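Local coordinates for protein diguanylate cyclase/phosphodiesterase (Caldicellulosiruptor saccharolyticus, PDB 3MTK) that probably takes part in cyclic di-GMP signalling as the GGDEF domain of a longer protein that is also assigned a cyclic-guanylate-specific phosphodiesterase activity, at residues A[10-15]-A[58-63]; A[43-48]-A[150-155]. All blocks are in the same frame, centred on the assembly; numbering follows the deposited sequence.

Contact 1 of 2, residues A[10-15]-A[58-63]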
# COMPACT_ATOMS: atom_id res chain seq x y z
N ASP A 10 8.39 -5.14 -9.33
CA ASP A 10 7.76 -4.15 -10.18
C ASP A 10 8.80 -3.35 -10.95
O ASP A 10 9.69 -2.73 -10.38
CB ASP A 10 6.88 -3.23 -9.33
CG ASP A 10 6.15 -2.19 -10.15
OD1 ASP A 10 6.64 -1.05 -10.25
OD2 ASP A 10 5.09 -2.53 -10.72
N GLU A 11 8.69 -3.40 -12.27
CA GLU A 11 9.60 -2.70 -13.17
C GLU A 11 9.95 -1.29 -12.72
O GLU A 11 11.08 -1.01 -12.33
CB GLU A 11 8.98 -2.65 -14.57
CG GLU A 11 9.73 -1.80 -15.57
CD GLU A 11 11.15 -2.30 -15.81
OE1 GLU A 11 11.30 -3.39 -16.41
OE2 GLU A 11 12.10 -1.61 -15.38
N LEU A 12 8.96 -0.40 -12.78
CA LEU A 12 9.13 1.00 -12.42
C LEU A 12 9.57 1.30 -11.00
O LEU A 12 10.42 2.15 -10.76
CB LEU A 12 7.83 1.77 -12.67
CG LEU A 12 7.92 3.29 -12.44
CD1 LEU A 12 8.48 3.94 -13.70
CD2 LEU A 12 6.54 3.87 -12.11
N THR A 13 8.99 0.59 -10.04
CA THR A 13 9.31 0.87 -8.65
C THR A 13 10.44 0.05 -8.05
O THR A 13 11.17 0.53 -7.18
CB THR A 13 8.06 0.69 -7.77
OG1 THR A 13 8.32 1.23 -6.47
CG2 THR A 13 7.75 -0.76 -7.59
N GLY A 14 10.59 -1.18 -8.49
CA GLY A 14 11.64 -2.01 -7.93
C GLY A 14 11.09 -2.73 -6.71
O GLY A 14 11.72 -3.63 -6.16
N LEU A 15 9.92 -2.31 -6.25
CA LEU A 15 9.31 -2.96 -5.10
C LEU A 15 8.83 -4.34 -5.52
O LEU A 15 8.58 -4.60 -6.70
CB LEU A 15 8.11 -2.15 -4.60
CG LEU A 15 8.32 -1.24 -3.39
CD1 LEU A 15 9.72 -0.64 -3.43
CD2 LEU A 15 7.26 -0.16 -3.38
N LEU A 58 5.95 12.12 -16.08
CA LEU A 58 5.95 12.81 -14.81
C LEU A 58 5.33 11.90 -13.74
O LEU A 58 5.90 11.70 -12.67
CB LEU A 58 5.13 14.10 -14.95
CG LEU A 58 5.23 15.18 -13.86
CD1 LEU A 58 4.68 14.63 -12.54
CD2 LEU A 58 6.68 15.61 -13.71
N VAL A 59 4.17 11.32 -14.07
CA VAL A 59 3.44 10.46 -13.15
C VAL A 59 4.18 9.19 -12.74
O VAL A 59 3.98 8.69 -11.63
CB VAL A 59 2.08 10.06 -13.72
CG1 VAL A 59 1.38 9.10 -12.79
CG2 VAL A 59 1.24 11.30 -13.94
N ASP A 60 5.01 8.65 -13.62
CA ASP A 60 5.76 7.46 -13.26
C ASP A 60 6.81 7.87 -12.23
O ASP A 60 7.15 7.10 -11.33
CB ASP A 60 6.39 6.81 -14.49
CG ASP A 60 5.36 6.12 -15.37
OD1 ASP A 60 4.45 5.45 -14.82
OD2 ASP A 60 5.44 6.22 -16.61
N GLU A 61 7.31 9.10 -12.36
CA GLU A 61 8.30 9.63 -11.43
C GLU A 61 7.63 9.81 -10.08
O GLU A 61 8.20 9.51 -9.04
CB GLU A 61 8.83 10.98 -11.94
CG GLU A 61 10.20 10.90 -12.58
CD GLU A 61 11.29 10.55 -11.58
OE1 GLU A 61 11.46 11.33 -10.62
OE2 GLU A 61 11.96 9.51 -11.75
N LEU A 62 6.40 10.31 -10.12
CA LEU A 62 5.60 10.52 -8.91
C LEU A 62 5.43 9.19 -8.17
O LEU A 62 5.61 9.11 -6.95
CB LEU A 62 4.23 11.05 -9.32
CG LEU A 62 3.47 12.00 -8.40
CD1 LEU A 62 1.99 11.78 -8.68
CD2 LEU A 62 3.80 11.77 -6.93
N ILE A 63 5.08 8.14 -8.91
CA ILE A 63 4.88 6.81 -8.35
C ILE A 63 6.16 6.37 -7.65
O ILE A 63 6.12 5.84 -6.53
CB ILE A 63 4.51 5.77 -9.45
CG1 ILE A 63 3.15 6.11 -10.07
CG2 ILE A 63 4.44 4.36 -8.87
CD1 ILE A 63 2.00 5.97 -9.12
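Leu12 reaches from its loop to the flank of helix 56-74 and lays its two methyls on Asp60 and Ile63, residues almost one helical turn apart. CD1 rests against the beta carbon of Asp60, with Leu12 CD1 to Asp60 CB at 3.6 Å. The other branch, CD2, turns to the helix backbone: Leu12 CD2 comes within 3.4 Å of the carbonyl oxygen Asp60 O and packs against Ile63, 3.8 Å from Ile63 CB and 3.9 Å from Ile63 CG2. The leucine and aspartate side chains cross at about a right angle; CB takes the closest side-chain contact, with the carboxylate OD1 a little farther off. Leu12 stretches this far because its CG stands anti to the backbone N (chi1 -176°), which carries both methyls outward from the loop. The forked leucine suits the place: one branch lies on Asp60, while the other fits between the Asp60 carbonyl and the Ile63 side chain. Replacing Leu12 with an alanine would probably open a gap beside Ile63 and leave the loop without its main hold on this stretch of helix.

The loop's own backbone presents the side chain. Thr13 N donates to Asp10 OD1 in an Asx motif, although the position of that oxygen is less certain. Gly14 N bonds to Asp10 O at 2.6 Å, and Asp10 N to Leu15 O at 2.7 Å, closing the turn. Gly14 has a positive phi of 88°, where a beta carbon would be jammed against the preceding carbonyl oxygen. Asp10, Leu12, Thr13 and Leu15 belong to the DxLTxLPN signature at the start of GGDEF domains. Farther out, Lys82 meets both Thr13 and Ile63. With no polar bond between the segments, the fit depends on shape and on removing apolar surface from water.

Contact 2 of 2, residues A[43-48]-A[150-155]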
# COMPACT_ATOMS: atom_id res chain seq x y z
N GLU A 43 -4.19 3.00 -1.82
CA GLU A 43 -4.52 3.34 -3.19
C GLU A 43 -4.27 4.82 -3.46
O GLU A 43 -4.70 5.69 -2.70
CB GLU A 43 -5.98 2.99 -3.48
CG GLU A 43 -6.39 3.24 -4.92
CD GLU A 43 -7.80 2.79 -5.24
OE1 GLU A 43 -8.27 1.84 -4.59
OE2 GLU A 43 -8.43 3.38 -6.14
N VAL A 44 -3.56 5.11 -4.54
CA VAL A 44 -3.29 6.49 -4.93
C VAL A 44 -4.51 6.95 -5.71
O VAL A 44 -4.82 6.41 -6.77
CB VAL A 44 -2.05 6.59 -5.83
CG1 VAL A 44 -1.66 8.03 -6.01
CG2 VAL A 44 -0.90 5.79 -5.24
N ARG A 45 -5.22 7.95 -5.20
CA ARG A 45 -6.43 8.41 -5.89
C ARG A 45 -6.22 9.26 -7.14
O ARG A 45 -5.23 9.97 -7.28
CB ARG A 45 -7.33 9.18 -4.91
CG ARG A 45 -7.72 8.42 -3.65
CD ARG A 45 -8.34 7.07 -3.98
NE ARG A 45 -9.47 7.20 -4.90
CZ ARG A 45 -10.69 7.60 -4.56
NH1 ARG A 45 -10.96 7.92 -3.30
NH2 ARG A 45 -11.64 7.68 -5.47
N ASP A 46 -7.18 9.15 -8.06
CA ASP A 46 -7.20 9.91 -9.30
C ASP A 46 -5.89 10.00 -10.07
O ASP A 46 -5.55 11.04 -10.62
CB ASP A 46 -7.75 11.29 -9.01
CG ASP A 46 -9.05 11.23 -8.23
OD1 ASP A 46 -10.01 10.60 -8.73
OD2 ASP A 46 -9.10 11.80 -7.12
N LEU A 47 -5.17 8.88 -10.11
CA LEU A 47 -3.90 8.79 -10.81
C LEU A 47 -4.09 8.93 -12.33
O LEU A 47 -3.16 9.34 -13.03
CB LEU A 47 -3.25 7.44 -10.47
CG LEU A 47 -1.75 7.21 -10.59
CD1 LEU A 47 -0.97 8.24 -9.81
CD2 LEU A 47 -1.45 5.82 -10.05
N GLU A 48 -5.28 8.61 -12.84
CA GLU A 48 -5.56 8.74 -14.28
C GLU A 48 -5.65 10.21 -14.67
O GLU A 48 -5.09 10.63 -15.68
CB GLU A 48 -6.87 8.05 -14.67
CG GLU A 48 -6.89 6.53 -14.53
CD GLU A 48 -8.13 5.88 -15.16
OE1 GLU A 48 -9.26 6.36 -14.90
OE2 GLU A 48 -7.97 4.88 -15.90
N LYS A 150 -14.63 0.18 1.25
CA LYS A 150 -15.39 0.85 2.31
C LYS A 150 -14.80 2.21 2.63
O LYS A 150 -15.52 3.15 2.98
CB LYS A 150 -15.39 -0.01 3.58
CG LYS A 150 -15.93 -1.42 3.40
CD LYS A 150 -17.42 -1.43 3.07
CE LYS A 150 -17.96 -2.86 3.00
NZ LYS A 150 -19.40 -2.91 2.58
N ALA A 151 -13.48 2.32 2.50
CA ALA A 151 -12.79 3.57 2.80
C ALA A 151 -13.06 4.63 1.75
O ALA A 151 -13.21 5.81 2.07
CB ALA A 151 -11.28 3.32 2.93
N LYS A 152 -13.12 4.22 0.48
CA LYS A 152 -13.36 5.19 -0.57
C LYS A 152 -14.80 5.71 -0.55
O LYS A 152 -15.06 6.84 -0.94
CB LYS A 152 -13.01 4.58 -1.93
CG LYS A 152 -11.53 4.23 -2.05
CD LYS A 152 -11.13 3.90 -3.49
CE LYS A 152 -11.84 2.67 -4.01
NZ LYS A 152 -11.41 2.33 -5.39
N GLU A 153 -15.74 4.89 -0.08
CA GLU A 153 -17.13 5.31 0.01
C GLU A 153 -17.17 6.40 1.08
O GLU A 153 -17.92 7.37 0.99
CB GLU A 153 -18.04 4.17 0.48
CG GLU A 153 -17.82 2.84 -0.18
CD GLU A 153 -18.84 1.81 0.29
OE1 GLU A 153 -19.10 1.74 1.51
OE2 GLU A 153 -19.38 1.07 -0.56
N GLU A 154 -16.36 6.20 2.11
CA GLU A 154 -16.28 7.12 3.23
C GLU A 154 -15.70 8.46 2.76
O GLU A 154 -16.00 9.51 3.32
CB GLU A 154 -15.39 6.52 4.32
CG GLU A 154 -15.78 6.91 5.72
CD GLU A 154 -17.07 6.26 6.15
OE1 GLU A 154 -17.11 5.02 6.23
OE2 GLU A 154 -18.05 6.99 6.40
N GLY A 155 -14.86 8.41 1.74
CA GLY A 155 -14.27 9.64 1.22
C GLY A 155 -12.77 9.54 1.02
O GLY A 155 -12.15 8.53 1.35
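Lys152 runs its aliphatic chain over one face of the Arg45 guanidinium, with CD about 3.8 Å above the plane and over its centre. The nearest atoms are Lys152 CD and Arg45 CZ, 3.9 Å apart, and nearer the lysine backbone Lys152 CG lies 3.9 Å from Arg45 NH1. Arg45 folds at chi2 and chi3, which brings its flat group back alongside the lysine. A turn about the lysine CG-CD bond (chi3 -63°) swings CE and NZ to the Glu43 carboxylate. There a salt bridge forms: Lys152 NZ to Glu43 OE2 is 3.2 Å, met on the syn side and 16° out of the carboxylate plane, with a weak second bond of 3.3 Å from Lys152 NZ to Glu43 OE1. The two chains cross at about a right angle.

In the GGDEF fold, strand 37-44 pairs with strand 123-129, and helix 137-154 packs across the sheet. By comparison with active cyclases such as PleD, Glu43 probably corresponds to a metal-binding aspartate and Lys152 to a phosphate-binding lysine. Nearby, the strand 79-84/87-93 turn holds a degenerate form of the GGDEF motif, from which Asp86 touches Glu43 and Arg87 makes a long, weak ion pair with it. Lysine suits the helix end because its methylenes can cover a flat cation while its ammonium reaches a buried acid. Arg45 NE and Lys152 NZ stay 5.3 Å apart, and Glu43 probably offsets these like charges.

How the contacts relate
Both contacts lie within the GGDEF domain and are partly buried, each with a single fully buried participant: Ile63 in contact 1, Glu43 in contact 2. Their chemistry differs. Contact 1 sets a loop on a helix flank by van der Waals contact of leucine methyls, without a polar bond; contact 2 joins a strand end to a helix end through a salt bridge and lysine methylenes laid over a guanidinium, in what is probably the counterpart of the cyclase active site. Their centres are about 19 Å apart, yet they meet through Leu47: Ile63 CD1 lies 3.6 Å from Leu47 CD2, and Val59 CG1 3.9 Å from Leu47 CD1. The consecutive helices 47-54 and 56-74 therefore pack together between them.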